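Local structure of protein FkbI (Streptomyces hygroscopicus, 1R2J) at residues G58-T61 with A62-S66; L67-S70 with L71-V74. The protein binds FAD and probably acts as an acyl-ACP dehydrogenase of the acyl-CoA dehydrogenase family, in making the methoxymalonyl extender unit for the polyketide FK520. All coordinates share one frame; numbering follows the deposited sequence.

Interaction 1 of 2, residues G58-T61 with A62-S66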
# COMPACT_ATOMS: atom_id res chain seq x y z
N GLY A 58 -1.89 1.66 12.14
CA GLY A 58 -0.52 1.65 11.65
C GLY A 58 0.28 0.46 12.15
O GLY A 58 0.89 -0.27 11.37
N GLU A 59 0.29 0.26 13.47
CA GLU A 59 1.01 -0.86 14.04
C GLU A 59 0.39 -2.17 13.55
O GLU A 59 1.08 -3.16 13.39
CB GLU A 59 0.98 -0.79 15.57
CG GLU A 59 1.53 0.54 16.08
CD GLU A 59 1.76 0.58 17.58
OE1 GLU A 59 0.87 0.13 18.33
OE2 GLU A 59 2.83 1.07 18.00
N PHE A 60 -0.91 -2.15 13.29
CA PHE A 60 -1.59 -3.34 12.79
C PHE A 60 -1.09 -3.62 11.37
O PHE A 60 -0.84 -4.78 11.00
CB PHE A 60 -3.11 -3.15 12.78
CG PHE A 60 -3.86 -4.25 12.07
CD1 PHE A 60 -3.61 -5.59 12.36
CD2 PHE A 60 -4.80 -3.95 11.08
CE1 PHE A 60 -4.29 -6.61 11.69
CE2 PHE A 60 -5.48 -4.95 10.40
CZ PHE A 60 -5.23 -6.29 10.70
N THR A 61 -0.93 -2.55 10.59
CA THR A 61 -0.46 -2.64 9.22
C THR A 61 0.99 -3.11 9.22
O THR A 61 1.40 -3.91 8.37
CB THR A 61 -0.57 -1.26 8.52
OG1 THR A 61 -1.94 -0.87 8.45
CG2 THR A 61 0.01 -1.31 7.10
N ALA A 62 1.76 -2.62 10.18
CA ALA A 62 3.16 -3.01 10.32
C ALA A 62 3.24 -4.51 10.59
O ALA A 62 4.04 -5.22 10.00
CB ALA A 62 3.82 -2.23 11.47
N HIS A 63 2.39 -4.99 11.50
CA HIS A 63 2.39 -6.41 11.84
C HIS A 63 2.04 -7.28 10.63
O HIS A 63 2.65 -8.32 10.40
CB HIS A 63 1.43 -6.69 12.99
CG HIS A 63 1.45 -8.12 13.45
ND1 HIS A 63 0.49 -9.03 13.07
CD2 HIS A 63 2.34 -8.79 14.21
CE1 HIS A 63 0.79 -10.21 13.59
NE2 HIS A 63 1.90 -10.10 14.28
N VAL A 64 1.03 -6.87 9.86
CA VAL A 64 0.66 -7.63 8.68
C VAL A 64 1.83 -7.59 7.69
O VAL A 64 2.15 -8.59 7.05
CB VAL A 64 -0.60 -7.06 8.00
CG1 VAL A 64 -0.93 -7.85 6.73
CG2 VAL A 64 -1.77 -7.11 8.97
N GLY A 65 2.47 -6.43 7.59
CA GLY A 65 3.61 -6.31 6.69
C GLY A 65 4.72 -7.30 7.05
O GLY A 65 5.38 -7.85 6.17
N SER A 66 4.91 -7.52 8.35
CA SER A 66 5.94 -8.43 8.83
C SER A 66 5.64 -9.88 8.46
O SER A 66 6.53 -10.73 8.49
CB SER A 66 6.09 -8.32 10.35
OG SER A 66 5.02 -8.98 11.02
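Val64 lays its CG2 methyl over one face of the Phe60 ring, one helical turn earlier in helix 54-67. The methyl sits 4.1 Å from the ring centroid and 26° off the ring normal, a CH-pi contact displaced toward the rim; its closest ring atom is CE1 of Phe60, 3.7 Å from CG2 of Val64. Two torsions bring the groups together. With CG trans to the backbone N (chi1 170°), the Phe60 ring lies on the side of its own carbonyl carbon and so leans along the helix toward the next turn, while CG2 of Val64, placed beside its own backbone N, reaches back to meet it. A beta-branched valine suits the site, because CG2 can cover the ring while CG1 is held on another side of the chain.

Beneath the pair runs the alpha-helical ladder, from Ala62 N to Gly58 O through Gly65 N to Thr61 O; Val64 N donates to Phe60 O at 3.0 Å. The hydroxyl OG1 of Thr61 bonds to Asn57 O, the carbonyl four residues earlier, an economical way to bury a polar group within a helix. Leu8 of helix 5-12 and Met75 of helix 69-88 touch Phe60, Met75 also meets Val64, and Ala62 and His63 border helix 219-248 at Arg238.

Interaction 2 of 2, residues L67-S70 with L71-V74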
# COMPACT_ATOMS: atom_id res chain seq x y z
N LEU A 67 4.39 -10.16 8.12
CA LEU A 67 3.96 -11.51 7.75
C LEU A 67 3.96 -11.73 6.24
O LEU A 67 4.52 -12.71 5.74
CB LEU A 67 2.56 -11.78 8.29
CG LEU A 67 2.34 -11.63 9.80
CD1 LEU A 67 0.85 -11.74 10.12
CD2 LEU A 67 3.14 -12.70 10.54
N CYS A 68 3.31 -10.82 5.52
CA CYS A 68 3.22 -10.91 4.06
C CYS A 68 2.95 -9.51 3.52
O CYS A 68 1.93 -8.91 3.85
CB CYS A 68 2.09 -11.86 3.66
SG CYS A 68 1.66 -11.78 1.91
N SER A 69 3.85 -9.00 2.69
CA SER A 69 3.67 -7.66 2.15
C SER A 69 2.66 -7.60 1.00
O SER A 69 2.21 -6.52 0.64
CB SER A 69 5.03 -7.07 1.71
OG SER A 69 5.90 -6.94 2.82
N SER A 70 2.32 -8.75 0.42
CA SER A 70 1.32 -8.77 -0.65
C SER A 70 -0.03 -8.49 0.03
O SER A 70 -0.82 -7.66 -0.42
CB SER A 70 1.25 -10.13 -1.34
OG SER A 70 2.32 -10.33 -2.24
N LEU A 71 -0.27 -9.20 1.13
CA LEU A 71 -1.50 -9.02 1.88
C LEU A 71 -1.56 -7.58 2.38
O LEU A 71 -2.61 -6.93 2.31
CB LEU A 71 -1.55 -10.00 3.06
CG LEU A 71 -2.75 -9.90 4.01
CD1 LEU A 71 -4.05 -10.05 3.24
CD2 LEU A 71 -2.64 -10.99 5.08
N ARG A 72 -0.42 -7.08 2.87
CA ARG A 72 -0.31 -5.72 3.38
C ARG A 72 -0.67 -4.73 2.27
O ARG A 72 -1.34 -3.72 2.51
CB ARG A 72 1.12 -5.47 3.85
CG ARG A 72 1.32 -4.34 4.86
CD ARG A 72 1.36 -2.96 4.22
NE ARG A 72 2.12 -2.88 2.98
CZ ARG A 72 3.37 -3.29 2.79
NH1 ARG A 72 4.07 -3.86 3.78
NH2 ARG A 72 3.94 -3.11 1.61
N SER A 73 -0.23 -5.02 1.05
CA SER A 73 -0.51 -4.14 -0.08
C SER A 73 -2.01 -4.04 -0.35
O SER A 73 -2.49 -2.99 -0.79
CB SER A 73 0.22 -4.63 -1.33
OG SER A 73 1.62 -4.43 -1.19
N VAL A 74 -2.74 -5.12 -0.09
CA VAL A 74 -4.18 -5.13 -0.28
C VAL A 74 -4.83 -4.20 0.73
O VAL A 74 -5.78 -3.49 0.42
CB VAL A 74 -4.76 -6.56 -0.13
CG1 VAL A 74 -6.28 -6.54 -0.29
CG2 VAL A 74 -4.16 -7.47 -1.18
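The Arg72 guanidinium has Ser69 O over one face, 3.9 Å above its plane and offset toward the rim, while at its end NH1 lies 3.7 Å from Ser69 OG. This is the first turn of helix 69-88, with Cys68 as the N-cap: its sulfur SG accepts from Leu71 N at 3.3 Å, and the N-H points almost straight at it (167°). Placing SG trans to the backbone N (chi1 168°) swings the sulfur over the start of the helix, where amide N-H groups lack carbonyl partners from a preceding turn. Sulfur is a weaker acceptor than oxygen, but it also packs against CB of Leu71, which suits a buried cap.

The Arg72 chain is bent at chi2 and chi3, folding the guanidinium back beside CB and OG of Ser69; Met343 of helix 332-345 touches this side chain too. Ser70 OG is bonded to Ala188 N, and Ser73 contacts the FAD-binding residue Thr144. Leu71, by contrast, buries its branched end against Leu8 and Val12 of helix 5-12 and Leu30 and Leu33 of helix 27-35, where a leucine fills an apolar interface. Ser69 O is gripped twice by one residue: Ser73 N donates at 2.9 Å from above the carbonyl plane, and Ser73 OG at 2.8 Å from only 20° outside it.

In the fold
Interaction 1 closes near the end of helix 54-67 and interaction 2 opens at the turn into helix 69-88, so the two meet where consecutive helices of the N-terminal domain fold against each other, their centres about 9 Å apart. Arg72 CG packs 3.5 Å from both Thr61 O and Gly65 CA; the absence of a side chain on Gly65 lets the arginine chain lie this near. Val64 CG1 adds an apolar touch, 3.9 Å from Leu71 CG. Interaction 2 is the nearer to the cofactor: the side chain of Ser73 is about 6 Å from the bound FAD and about 4 Å from the side chain of Thr144, whereas in interaction 1 the residue Gly65 is about 14 Å from the FAD.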